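Asp/Glu-specific dipeptidyl-peptidase (Flavobacterium psychrophilum, PDB 5JXF) removes dipeptides from the N-terminus of oligopeptides as a serine protease of the S46 family, cutting strictly after an aspartate or glutamate. Local coordinates at residues A[125-128]-A[129-132]; A[272-275]-A[276-280]; A[630-634]-A[635-639]; A[701-704]-A[705-708]; A[715-718]-A[719-723]. All coordinates share one frame; numbering follows the deposited sequence.

Overall arrangement
The five contacts follow one another along the chain, each closing before the next opens. Contact 1 lies in the loop between strands 122-123 and 138-146, both of the nine-stranded antiparallel sheet. Contacts 2 and 4, with centres about 14 Å apart, belong to the eight-stranded antiparallel sheet: contact 2 enters strand 279-284 and contact 4 leaves strand 698-702 for helix 703-713. Contact 3 ends helix 627-635, which packs against that helix through F708. Contact 5 forms helix 717-721, which touches contact 1 and strands 122-123 and 239-245 of the nine-stranded sheet as well as helix 703-713 of contact 4. Contact 4 alone lies close to the probable charge-relay residues.

Contact 1 of 5, residues A[125-128]-A[129-132]; sequences MKME and DELP
K126 and D129 lie together on one side of a tight reversal of the chain, built from two overlapping turns of type I geometry in the loop between strands 122-123 and 138-146. The first turn is closed by D129 N bonding to K126 O at 2.9 Å; the second, from E130 N to M127 O at 3.4 Å, is weak. The lysine runs across the aspartate at a slant. Its CG sits between its own backbone N and carbonyl carbon (chi1 65°), which brings that carbon to 3.4 Å from D129 OD2. From there the chain climbs until NZ stands between two acids: it makes a hydrogen-bonded salt bridge with E128 OE1 at 3.1 Å, approaching from above the carboxylate plane, and a longer ion pair with D129 OD1 at 3.7 Å. One ammonium thus ties E128 to D129, and probably offsets some of the repulsion between the two carboxylates.

M127 and E130 are oriented differently, lying side by side and pointing the same way. The buried glutamate folds its stem over the M127 carbonyl, while its polar end is taken by R242 and Y244 of strand 239-245, anchoring the loop to the sheet. E130 CG lies 3.1 Å from M127 O, and further along E130 OE2 passes 3.4 Å from M127 CA.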
loop_
_atom_site.group_PDB
_atom_site.type_symbol
_atom_site.label_atom_id
_atom_site.label_comp_id
_atom_site.label_asym_id
_atom_site.label_seq_id
_atom_site.Cartn_x
_atom_site.Cartn_y
_atom_site.Cartn_z
ATOM N N MET A 125 -5.864 -36.613 15.263
ATOM C CA MET A 125 -5.875 -36.661 16.726
ATOM C C MET A 125 -5.096 -37.849 17.289
ATOM O O MET A 125 -4.728 -37.870 18.458
ATOM C CB MET A 125 -7.317 -36.685 17.237
ATOM C CG MET A 125 -8.013 -35.336 17.116
ATOM S SD MET A 125 -6.962 -34.057 17.825
ATOM C CE MET A 125 -7.786 -32.557 17.290
ATOM N N LYS A 126 -4.858 -38.838 16.442
ATOM C CA LYS A 126 -3.975 -39.937 16.782
ATOM C C LYS A 126 -3.393 -40.506 15.485
ATOM O O LYS A 126 -3.947 -40.307 14.401
ATOM C CB LYS A 126 -4.718 -40.992 17.615
ATOM C CG LYS A 126 -5.848 -41.725 16.914
ATOM C CD LYS A 126 -6.678 -42.497 17.942
ATOM C CE LYS A 126 -7.483 -43.622 17.307
ATOM N NZ LYS A 126 -6.790 -44.211 16.119
ATOM N N MET A 127 -2.261 -41.189 15.594
ATOM C CA MET A 127 -1.428 -41.448 14.425
ATOM C C MET A 127 -2.121 -42.243 13.312
ATOM O O MET A 127 -1.709 -42.169 12.153
ATOM C CB MET A 127 -0.140 -42.155 14.858
ATOM C CG MET A 127 0.806 -41.243 15.642
ATOM S SD MET A 127 2.393 -41.996 16.090
ATOM C CE MET A 127 3.172 -40.667 17.021
ATOM N N GLU A 128 -3.181 -42.975 13.638
ATOM C CA GLU A 128 -3.828 -43.819 12.631
ATOM C C GLU A 128 -4.804 -43.033 11.770
ATOM O O GLU A 128 -5.252 -43.514 10.726
ATOM C CB GLU A 128 -4.552 -44.992 13.291
ATOM C CG GLU A 128 -3.626 -45.951 14.003
ATOM C CD GLU A 128 -3.245 -45.476 15.399
ATOM O OE1 GLU A 128 -3.682 -44.379 15.808
ATOM O OE2 GLU A 128 -2.492 -46.200 16.085
ATOM N N ASP A 129 -5.130 -41.823 12.217
ATOM C CA ASP A 129 -6.016 -40.943 11.469
ATOM C C ASP A 129 -5.251 -40.179 10.400
ATOM O O ASP A 129 -5.845 -39.480 9.583
ATOM C CB ASP A 129 -6.710 -39.955 12.407
ATOM C CG ASP A 129 -7.417 -40.646 13.563
ATOM O OD1 ASP A 129 -7.785 -41.836 13.423
ATOM O OD2 ASP A 129 -7.583 -40.004 14.621
ATOM N N GLU A 130 -3.929 -40.296 10.417
ATOM C CA GLU A 130 -3.119 -39.528 9.492
ATOM C C GLU A 130 -3.381 -40.016 8.073
ATOM O O GLU A 130 -3.590 -41.196 7.853
ATOM C CB GLU A 130 -1.652 -39.621 9.890
ATOM C CG GLU A 130 -1.454 -39.180 11.336
ATOM C CD GLU A 130 -0.044 -39.373 11.853
ATOM O OE1 GLU A 130 0.773 -39.990 11.136
ATOM O OE2 GLU A 130 0.249 -38.908 12.982
ATOM N N LEU A 131 -3.431 -39.094 7.121
ATOM C CA LEU A 131 -3.886 -39.433 5.780
ATOM C C LEU A 131 -2.733 -39.758 4.829
ATOM O O LEU A 131 -1.882 -38.921 4.535
ATOM C CB LEU A 131 -4.736 -38.301 5.191
ATOM C CG LEU A 131 -5.862 -37.711 6.040
ATOM C CD1 LEU A 131 -6.644 -36.690 5.228
ATOM C CD2 LEU A 131 -6.780 -38.797 6.576
ATOM N N PRO A 132 -2.712 -40.996 4.343
ATOM C CA PRO A 132 -1.763 -41.471 3.332
ATOM C C PRO A 132 -1.777 -40.607 2.079
ATOM O O PRO A 132 -2.844 -40.168 1.649
ATOM C CB PRO A 132 -2.271 -42.876 3.015
ATOM C CG PRO A 132 -2.945 -43.310 4.271
ATOM C CD PRO A 132 -3.591 -42.073 4.828
#

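Contact 2 of 5, residues A[272-275]-A[276-280]; sequences DGVQ and EDDFT
Q275 and D278 close a type II beta turn that leads the chain into strand 279-284, an inner strand of the eight-stranded sheet. The tight part is the inside of the turn, where the two residues are joined twice. D278 N bonds to Q275 O at 3.0 Å, and the D278 side chain turns back to take the other end of Q275: OD2 accepts Q275 N at 2.8 Å in an almost straight bond, with an angle of 173° at the hydrogen. The aspartate's CG lies beside its own backbone N (chi1 -82°), a rotation that brings CG to 3.0 Å from Q275 O and puts OD2 within bonding distance of Q275 N. The amide meets OD2 from above the carboxylate plane. OD2 also takes a salt bridge from K729, which probably eases the cost of setting this carboxylate against the Q275 carbonyl. V274, on the buried approach, packs on I674 of strand 673-680, and its CB keeps 4.0 Å from D278 OD2.

The other side of the turn is much looser. Q275 reaches outward with an extended chain, E276 points away from the first half of the turn, and D277 lies at the exposed corner. The link from E276 to K593 is long and weak, whereas D277 OD1 makes a salt bridge with NZ of that same lysine.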
loop_
_atom_site.group_PDB
_atom_site.type_symbol
_atom_site.label_atom_id
_atom_site.label_comp_id
_atom_site.label_asym_id
_atom_site.label_seq_id
_atom_site.Cartn_x
_atom_site.Cartn_y
_atom_site.Cartn_z
ATOM N N ASP A 272 11.844 -19.009 22.981
ATOM C CA ASP A 272 12.421 -17.758 23.451
ATOM C C ASP A 272 12.436 -16.713 22.353
ATOM O O ASP A 272 12.996 -15.637 22.536
ATOM C CB ASP A 272 13.848 -17.971 23.970
ATOM C CG ASP A 272 13.881 -18.681 25.321
ATOM O OD1 ASP A 272 12.799 -19.094 25.811
ATOM O OD2 ASP A 272 14.992 -18.832 25.888
ATOM N N GLY A 273 11.862 -17.063 21.203
ATOM C CA GLY A 273 11.681 -16.133 20.103
ATOM C C GLY A 273 12.905 -15.533 19.438
ATOM O O GLY A 273 14.041 -15.967 19.659
ATOM N N VAL A 274 12.652 -14.524 18.605
ATOM C CA VAL A 274 13.696 -13.853 17.841
ATOM C C VAL A 274 13.703 -12.351 18.078
ATOM O O VAL A 274 12.646 -11.722 18.140
ATOM C CB VAL A 274 13.532 -14.078 16.336
ATOM C CG1 VAL A 274 13.810 -15.574 15.957
ATOM C CG2 VAL A 274 12.134 -13.687 15.913
ATOM N N GLN A 275 14.899 -11.781 18.174
ATOM C CA GLN A 275 15.061 -10.340 18.248
ATOM C C GLN A 275 15.961 -9.933 17.089
ATOM O O GLN A 275 16.754 -10.744 16.601
ATOM C CB GLN A 275 15.649 -9.916 19.607
ATOM C CG GLN A 275 16.147 -8.468 19.656
ATOM C CD GLN A 275 16.670 -8.055 21.025
ATOM O OE1 GLN A 275 17.277 -8.856 21.738
ATOM N NE2 GLN A 275 16.462 -6.784 21.383
ATOM N N GLU A 276 15.801 -8.695 16.636
ATOM C CA GLU A 276 16.644 -8.082 15.615
ATOM C C GLU A 276 18.125 -8.360 15.861
ATOM O O GLU A 276 18.576 -8.333 17.000
ATOM C CB GLU A 276 16.377 -6.547 15.576
ATOM C CG GLU A 276 17.230 -5.748 14.581
ATOM C CD GLU A 276 16.728 -4.290 14.389
ATOM O OE1 GLU A 276 15.872 -3.843 15.189
ATOM O OE2 GLU A 276 17.179 -3.607 13.437
ATOM N N ASP A 277 18.855 -8.614 14.777
ATOM C CA ASP A 277 20.273 -8.986 14.782
ATOM C C ASP A 277 20.544 -10.438 15.216
ATOM O O ASP A 277 21.691 -10.836 15.254
ATOM C CB ASP A 277 21.094 -8.060 15.679
ATOM C CG ASP A 277 21.101 -6.631 15.200
ATOM O OD1 ASP A 277 21.023 -6.405 13.972
ATOM O OD2 ASP A 277 21.181 -5.730 16.064
ATOM N N ASP A 278 19.517 -11.194 15.588
ATOM C CA ASP A 278 19.722 -12.615 15.873
ATOM C C ASP A 278 20.264 -13.307 14.637
ATOM O O ASP A 278 19.732 -13.134 13.539
ATOM C CB ASP A 278 18.436 -13.313 16.310
ATOM C CG ASP A 278 18.128 -13.116 17.781
ATOM O OD1 ASP A 278 18.957 -12.516 18.499
ATOM O OD2 ASP A 278 17.064 -13.604 18.220
ATOM N N PHE A 279 21.350 -14.046 14.814
ATOM C CA PHE A 279 21.815 -14.954 13.773
ATOM C C PHE A 279 20.685 -15.870 13.359
ATOM O O PHE A 279 19.919 -16.350 14.204
ATOM C CB PHE A 279 23.006 -15.796 14.254
ATOM C CG PHE A 279 23.435 -16.853 13.268
ATOM C CD1 PHE A 279 24.318 -16.554 12.252
ATOM C CD2 PHE A 279 22.939 -18.142 13.354
ATOM C CE1 PHE A 279 24.716 -17.536 11.342
ATOM C CE2 PHE A 279 23.332 -19.121 12.446
ATOM C CZ PHE A 279 24.221 -18.815 11.446
ATOM N N THR A 280 20.581 -16.102 12.056
ATOM C CA THR A 280 19.661 -17.103 11.501
ATOM C C THR A 280 20.358 -17.887 10.404
ATOM O O THR A 280 21.138 -17.323 9.630
ATOM C CB THR A 280 18.376 -16.472 10.862
ATOM O OG1 THR A 280 18.737 -15.712 9.704
ATOM C CG2 THR A 280 17.639 -15.576 11.823
#

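Contact 3 of 5, residues A[630-634]-A[635-639]; sequences IDLYN and NKDYG
K636 and Y633, side by side and pointing the same way, carry the contact where helix 627-635 ends. The lysine curls back over the helix instead of running out from it, because its chain is bent twice, at chi2 (-75°) and again at chi4 (-69°). CB stays farther from the tyrosine carbonyl oxygen than the atoms that follow it: CG lies 3.5 Å from Y633 O and CD 3.3 Å from it. CE is still close to that oxygen while also reaching the ring, 4.0 Å from Y633 CE1. NZ at the tip stands over the middle of one face, 3.6 Å from the ring centroid and 9° off its normal, a cation-pi contact. The same nitrogen is modelled 2.4 Å from Y633 O; a bond to the carbonyl is plausible, but this distance is too short to be trusted, and the exact placement of NZ is uncertain.

The tyrosine has a second neighbour in Y638, which points the same way and brings its OH to 3.4 Å from Y633 CD1. Both rings also touch L609 of helix 609-615. On another side of the helix end L632 CD2 crosses D637 at a slant, and both of these residues meet K712 of helix 703-713.

Beneath these side chains the backbone turns out of the helix at K636, whose phi is positive. D637 N reaches back to L632 O at 3.2 Å, and K636 N makes a weak bond to Y633 O at 3.1 Å: the pair of bonds that defines a Schellman motif, with K636 as its C-prime residue.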
loop_
_atom_site.group_PDB
_atom_site.type_symbol
_atom_site.label_atom_id
_atom_site.label_comp_id
_atom_site.label_asym_id
_atom_site.label_seq_id
_atom_site.Cartn_x
_atom_site.Cartn_y
_atom_site.Cartn_z
ATOM N N ILE A 630 -10.061 -15.134 16.365
ATOM C CA ILE A 630 -10.517 -13.830 16.848
ATOM C C ILE A 630 -10.778 -13.853 18.350
ATOM O O ILE A 630 -10.381 -12.924 19.057
ATOM C CB ILE A 630 -11.781 -13.362 16.091
ATOM C CG1 ILE A 630 -11.421 -13.100 14.628
ATOM C CG2 ILE A 630 -12.399 -12.100 16.753
ATOM C CD1 ILE A 630 -12.505 -12.445 13.816
ATOM N N ASP A 631 -11.422 -14.916 18.834
ATOM C CA ASP A 631 -11.618 -15.123 20.278
ATOM C C ASP A 631 -10.316 -15.181 21.050
ATOM O O ASP A 631 -10.205 -14.599 22.128
ATOM C CB ASP A 631 -12.382 -16.423 20.566
ATOM C CG ASP A 631 -13.866 -16.259 20.472
ATOM O OD1 ASP A 631 -14.338 -15.097 20.416
ATOM O OD2 ASP A 631 -14.569 -17.299 20.480
ATOM N N LEU A 632 -9.348 -15.925 20.509
ATOM C CA LEU A 632 -8.074 -16.088 21.180
ATOM C C LEU A 632 -7.389 -14.739 21.273
ATOM O O LEU A 632 -6.793 -14.412 22.298
ATOM C CB LEU A 632 -7.177 -17.112 20.446
ATOM C CG LEU A 632 -7.670 -18.549 20.604
ATOM C CD1 LEU A 632 -7.036 -19.466 19.548
ATOM C CD2 LEU A 632 -7.396 -19.068 22.012
ATOM N N TYR A 633 -7.483 -13.957 20.198
ATOM C CA TYR A 633 -6.916 -12.612 20.176
ATOM C C TYR A 633 -7.591 -11.744 21.236
ATOM O O TYR A 633 -6.918 -11.032 21.973
ATOM C CB TYR A 633 -7.068 -11.958 18.797
ATOM C CG TYR A 633 -6.662 -10.485 18.773
ATOM C CD1 TYR A 633 -5.332 -10.102 18.921
ATOM C CD2 TYR A 633 -7.618 -9.480 18.635
ATOM C CE1 TYR A 633 -4.958 -8.752 18.910
ATOM C CE2 TYR A 633 -7.259 -8.124 18.615
ATOM C CZ TYR A 633 -5.930 -7.771 18.756
ATOM O OH TYR A 633 -5.563 -6.445 18.732
ATOM N N ASN A 634 -8.917 -11.814 21.307
ATOM C CA ASN A 634 -9.673 -10.973 22.242
ATOM C C ASN A 634 -9.398 -11.353 23.689
ATOM O O ASN A 634 -9.414 -10.497 24.564
ATOM C CB ASN A 634 -11.181 -11.055 21.981
ATOM C CG ASN A 634 -11.627 -10.238 20.777
ATOM O OD1 ASN A 634 -11.010 -9.230 20.406
ATOM N ND2 ASN A 634 -12.744 -10.648 20.185
ATOM N N ASN A 635 -9.159 -12.641 23.932
ATOM C CA ASN A 635 -8.774 -13.129 25.257
ATOM C C ASN A 635 -7.282 -12.989 25.543
ATOM O O ASN A 635 -6.858 -13.088 26.693
ATOM C CB ASN A 635 -9.163 -14.597 25.426
ATOM C CG ASN A 635 -10.582 -14.775 25.910
ATOM O OD1 ASN A 635 -11.472 -13.995 25.563
ATOM N ND2 ASN A 635 -10.802 -15.807 26.729
ATOM N N LYS A 636 -6.489 -12.795 24.489
ATOM C CA LYS A 636 -5.031 -12.726 24.605
ATOM C C LYS A 636 -4.524 -14.008 25.260
ATOM O O LYS A 636 -3.546 -14.014 26.013
ATOM C CB LYS A 636 -4.600 -11.487 25.401
ATOM C CG LYS A 636 -5.074 -10.173 24.798
ATOM C CD LYS A 636 -4.279 -9.781 23.556
ATOM C CE LYS A 636 -4.861 -8.517 22.907
ATOM N NZ LYS A 636 -6.190 -8.811 22.313
ATOM N N ASP A 637 -5.229 -15.092 24.965
ATOM C CA ASP A 637 -4.899 -16.411 25.481
ATOM C C ASP A 637 -3.742 -16.999 24.666
ATOM O O ASP A 637 -3.949 -17.801 23.749
ATOM C CB ASP A 637 -6.141 -17.297 25.432
ATOM C CG ASP A 637 -5.927 -18.639 26.077
ATOM O OD1 ASP A 637 -4.918 -18.819 26.797
ATOM O OD2 ASP A 637 -6.800 -19.503 25.870
ATOM N N TYR A 638 -2.525 -16.591 25.016
ATOM C CA TYR A 638 -1.344 -16.917 24.223
ATOM C C TYR A 638 -0.507 -17.995 24.887
ATOM O O TYR A 638 0.299 -18.657 24.225
ATOM C CB TYR A 638 -0.491 -15.664 23.990
ATOM C CG TYR A 638 -1.193 -14.600 23.174
ATOM C CD1 TYR A 638 -2.173 -14.950 22.251
ATOM C CD2 TYR A 638 -0.894 -13.252 23.338
ATOM C CE1 TYR A 638 -2.820 -13.999 21.509
ATOM C CE2 TYR A 638 -1.540 -12.285 22.586
ATOM C CZ TYR A 638 -2.507 -12.665 21.682
ATOM O OH TYR A 638 -3.164 -11.745 20.922
ATOM N N GLY A 639 -0.711 -18.162 26.192
ATOM C CA GLY A 639 0.065 -19.092 26.989
ATOM C C GLY A 639 1.557 -18.871 26.845
ATOM O O GLY A 639 2.022 -17.734 26.688
#

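Contact 4 of 5, residues A[701-704]-A[705-708]; sequences VDMR and YVLF
At the junction of strand 698-702 and helix 703-713, D702 is the N-cap, and its backbone O receives V706 N at 3.2 Å and, weakly, Y705 N. The aspartate's side chain does the capping. OD1 accepts R704 N through its anti lone pair and also R704 NE in a nearly straight bond, while OD2 takes R704 NH2 at 2.9 Å. The guanidinium thus meets the carboxylate side-on with two nitrogens, both on the syn side but tilted out of the carboxylate plane, though the two oxygens lie close to the guanidinium plane. These three bonds hold the buried acid's orientation. R704 NH1 goes to E643, a second acid for the same charge.

Below the cap the first turn packs on apolar groups. V701 CG1, anti to its own N (chi1 -164°), lies 3.9 Å from V706 CG2 and 4.1 Å from Y705 CD2, at the edge of the tyrosine ring. V701 also comes within about 4 Å, side chain to side chain, of D237, which places this corner beside the probable charge-relay site.

M703 is bent at both chi2 and chi3 and curls round to V706, with SD 3.8 Å from V706 CG2 and CE 3.9 Å from V706 CB.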
loop_
_atom_site.group_PDB
_atom_site.type_symbol
_atom_site.label_atom_id
_atom_site.label_comp_id
_atom_site.label_asym_id
_atom_site.label_seq_id
_atom_site.Cartn_x
_atom_site.Cartn_y
_atom_site.Cartn_z
ATOM N N VAL A 701 7.689 -17.862 9.156
ATOM C CA VAL A 701 6.692 -17.934 10.218
ATOM C C VAL A 701 7.441 -18.124 11.526
ATOM O O VAL A 701 8.317 -18.984 11.617
ATOM C CB VAL A 701 5.673 -19.090 10.049
ATOM C CG1 VAL A 701 4.461 -18.842 10.956
ATOM C CG2 VAL A 701 5.236 -19.267 8.605
ATOM N N ASP A 702 7.101 -17.320 12.530
ATOM C CA ASP A 702 7.642 -17.469 13.880
ATOM C C ASP A 702 7.169 -18.800 14.477
ATOM O O ASP A 702 5.974 -19.080 14.421
ATOM C CB ASP A 702 7.173 -16.266 14.740
ATOM C CG ASP A 702 7.954 -16.122 16.020
ATOM O OD1 ASP A 702 7.973 -17.089 16.823
ATOM O OD2 ASP A 702 8.569 -15.045 16.204
ATOM N N MET A 703 8.068 -19.623 15.040
ATOM C CA MET A 703 7.670 -20.954 15.539
ATOM C C MET A 703 6.696 -20.820 16.727
ATOM O O MET A 703 5.836 -21.683 16.945
ATOM C CB MET A 703 8.899 -21.808 15.921
ATOM C CG MET A 703 9.526 -22.621 14.695
ATOM S SD MET A 703 8.289 -23.469 13.752
ATOM C CE MET A 703 7.742 -24.623 15.005
ATOM N N ARG A 704 6.796 -19.728 17.477
ATOM C CA ARG A 704 5.787 -19.457 18.507
ATOM C C ARG A 704 4.354 -19.400 17.949
ATOM O O ARG A 704 3.429 -19.906 18.573
ATOM C CB ARG A 704 6.109 -18.159 19.250
ATOM C CG ARG A 704 7.328 -18.295 20.155
ATOM C CD ARG A 704 7.744 -16.956 20.722
ATOM N NE ARG A 704 8.242 -16.075 19.673
ATOM C CZ ARG A 704 8.723 -14.852 19.885
ATOM N NH1 ARG A 704 8.775 -14.370 21.122
ATOM N NH2 ARG A 704 9.157 -14.113 18.861
ATOM N N TYR A 705 4.168 -18.817 16.772
ATOM C CA TYR A 705 2.844 -18.783 16.128
ATOM C C TYR A 705 2.413 -20.155 15.609
ATOM O O TYR A 705 1.236 -20.520 15.711
ATOM C CB TYR A 705 2.838 -17.770 14.979
ATOM C CG TYR A 705 1.452 -17.501 14.420
ATOM C CD1 TYR A 705 0.407 -17.128 15.258
ATOM C CD2 TYR A 705 1.202 -17.583 13.064
ATOM C CE1 TYR A 705 -0.853 -16.880 14.763
ATOM C CE2 TYR A 705 -0.051 -17.332 12.556
ATOM C CZ TYR A 705 -1.071 -16.978 13.413
ATOM O OH TYR A 705 -2.313 -16.748 12.905
ATOM N N VAL A 706 3.362 -20.904 15.030
ATOM C CA VAL A 706 3.067 -22.271 14.614
ATOM C C VAL A 706 2.521 -23.087 15.783
ATOM O O VAL A 706 1.435 -23.675 15.702
ATOM C CB VAL A 706 4.315 -22.972 14.045
ATOM C CG1 VAL A 706 4.009 -24.436 13.727
ATOM C CG2 VAL A 706 4.803 -22.227 12.811
ATOM N N LEU A 707 3.258 -23.098 16.885
ATOM C CA LEU A 707 2.853 -23.903 18.035
ATOM C C LEU A 707 1.532 -23.398 18.634
ATOM O O LEU A 707 0.652 -24.192 18.977
ATOM C CB LEU A 707 3.956 -23.917 19.094
ATOM C CG LEU A 707 5.340 -24.440 18.695
ATOM C CD1 LEU A 707 6.305 -24.256 19.854
ATOM C CD2 LEU A 707 5.299 -25.910 18.260
ATOM N N PHE A 708 1.390 -22.080 18.733
ATOM C CA PHE A 708 0.116 -21.472 19.123
ATOM C C PHE A 708 -1.055 -22.004 18.284
ATOM O O PHE A 708 -2.111 -22.341 18.813
ATOM C CB PHE A 708 0.184 -19.941 18.998
ATOM C CG PHE A 708 -1.123 -19.249 19.269
ATOM C CD1 PHE A 708 -1.512 -18.944 20.573
ATOM C CD2 PHE A 708 -1.960 -18.891 18.228
ATOM C CE1 PHE A 708 -2.722 -18.302 20.825
ATOM C CE2 PHE A 708 -3.165 -18.237 18.473
ATOM C CZ PHE A 708 -3.551 -17.946 19.778
#

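Contact 5 of 5, residues A[715-718]-A[719-723]; sequences GAKH and LINEM
A chi1 of 63° puts H718 CG between its own backbone N and carbonyl carbon, setting the imidazole beside the L719 side chain, while L719 at chi1 -56° sends its CG beside its own N; the two side chains therefore run together, pointing the same way. The leucine lies over one face of the ring, with L719 CG 3.9 Å from the ring centroid and 21° off the normal, a CH-pi contact displaced toward the rim. L719 CD2 follows at 3.6 Å from H718 NE2. Nearer the main chain, L719 N stands over that ring as well, 3.2 Å from H718 CG. The ring's rotation is fixed from beyond by A124 O, which accepts a hydrogen bond from NE2, and the histidine also packs on M125.

H718 and L719 sit on helix 717-721, a short, weakly bonded helix that follows helix 703-713 after a turn at G715. A716 O takes L719 N from above the carbonyl plane at 3.0 Å. K717 O serves two donors: N721 N at 3.0 Å and, in a weaker bond, I720 N.

The buried side is lined by A716, just before the helix, with L719 and I720. A716 and L719 both touch W123 of strand 122-123, and I720 leans on V710 and D711 of helix 703-713. K717 NZ makes a salt bridge to D711; E722, just past the helix, hydrogen-bonds S91 and bridges to R242 of strand 239-245. Between the two residues on W123, A716 CB meets L719 CD1 at 4.0 Å.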
loop_
_atom_site.group_PDB
_atom_site.type_symbol
_atom_site.label_atom_id
_atom_site.label_comp_id
_atom_site.label_asym_id
_atom_site.label_seq_id
_atom_site.Cartn_x
_atom_site.Cartn_y
_atom_site.Cartn_z
ATOM N N GLY A 715 -6.103 -27.456 19.212
ATOM C CA GLY A 715 -6.203 -28.336 20.362
ATOM C C GLY A 715 -5.388 -29.590 20.144
ATOM O O GLY A 715 -5.685 -30.644 20.715
ATOM N N ALA A 716 -4.352 -29.473 19.317
ATOM C CA ALA A 716 -3.515 -30.620 18.970
ATOM C C ALA A 716 -2.249 -30.651 19.803
ATOM O O ALA A 716 -1.171 -30.903 19.275
ATOM C CB ALA A 716 -3.158 -30.598 17.481
ATOM N N LYS A 717 -2.390 -30.383 21.097
ATOM C CA LYS A 717 -1.277 -30.420 22.047
ATOM C C LYS A 717 -0.441 -31.711 21.970
ATOM O O LYS A 717 0.758 -31.695 22.254
ATOM C CB LYS A 717 -1.804 -30.246 23.477
ATOM C CG LYS A 717 -0.748 -29.832 24.501
ATOM C CD LYS A 717 -0.776 -28.321 24.743
ATOM C CE LYS A 717 0.284 -27.865 25.743
ATOM N NZ LYS A 717 1.135 -26.776 25.190
ATOM N N HIS A 718 -1.072 -32.820 21.589
ATOM C CA HIS A 718 -0.377 -34.110 21.553
ATOM C C HIS A 718 0.782 -34.080 20.551
ATOM O O HIS A 718 1.809 -34.707 20.777
ATOM C CB HIS A 718 -1.342 -35.254 21.215
ATOM C CG HIS A 718 -1.968 -35.137 19.860
ATOM N ND1 HIS A 718 -2.920 -34.186 19.558
ATOM C CD2 HIS A 718 -1.770 -35.847 18.722
ATOM C CE1 HIS A 718 -3.284 -34.318 18.294
ATOM N NE2 HIS A 718 -2.601 -35.318 17.763
ATOM N N LEU A 719 0.635 -33.321 19.466
ATOM C CA LEU A 719 1.735 -33.190 18.521
ATOM C C LEU A 719 2.876 -32.403 19.148
ATOM O O LEU A 719 4.047 -32.643 18.843
ATOM C CB LEU A 719 1.275 -32.528 17.233
ATOM C CG LEU A 719 0.113 -33.254 16.568
ATOM C CD1 LEU A 719 -0.366 -32.448 15.366
ATOM C CD2 LEU A 719 0.522 -34.678 16.161
ATOM N N ILE A 720 2.543 -31.482 20.046
ATOM C CA ILE A 720 3.571 -30.699 20.713
ATOM C C ILE A 720 4.355 -31.539 21.715
ATOM O O ILE A 720 5.570 -31.394 21.842
ATOM C CB ILE A 720 2.969 -29.487 21.435
ATOM C CG1 ILE A 720 2.249 -28.597 20.422
ATOM C CG2 ILE A 720 4.050 -28.718 22.195
ATOM C CD1 ILE A 720 1.958 -27.226 20.931
ATOM N N ASN A 721 3.657 -32.421 22.420
ATOM C CA ASN A 721 4.291 -33.273 23.421
ATOM C C ASN A 721 5.409 -34.102 22.799
ATOM O O ASN A 721 6.335 -34.535 23.484
ATOM C CB ASN A 721 3.254 -34.186 24.089
ATOM C CG ASN A 721 2.265 -33.411 24.961
ATOM O OD1 ASN A 721 2.591 -32.347 25.489
ATOM N ND2 ASN A 721 1.060 -33.952 25.125
ATOM N N GLU A 722 5.306 -34.283 21.485
ATOM C CA GLU A 722 6.262 -35.027 20.672
ATOM C C GLU A 722 7.548 -34.229 20.467
ATOM O O GLU A 722 8.596 -34.792 20.187
ATOM C CB GLU A 722 5.623 -35.345 19.320
ATOM C CG GLU A 722 6.008 -36.620 18.674
ATOM C CD GLU A 722 5.271 -36.810 17.361
ATOM O OE1 GLU A 722 4.031 -36.677 17.344
ATOM O OE2 GLU A 722 5.945 -37.060 16.339
ATOM N N MET A 723 7.470 -32.907 20.590
ATOM C CA MET A 723 8.636 -32.088 20.266
ATOM C C MET A 723 9.519 -31.864 21.489
ATOM O O MET A 723 9.139 -32.174 22.605
ATOM C CB MET A 723 8.207 -30.750 19.679
ATOM C CG MET A 723 7.237 -30.852 18.507
ATOM S SD MET A 723 6.556 -29.219 18.148
ATOM C CE MET A 723 4.992 -29.669 17.403
#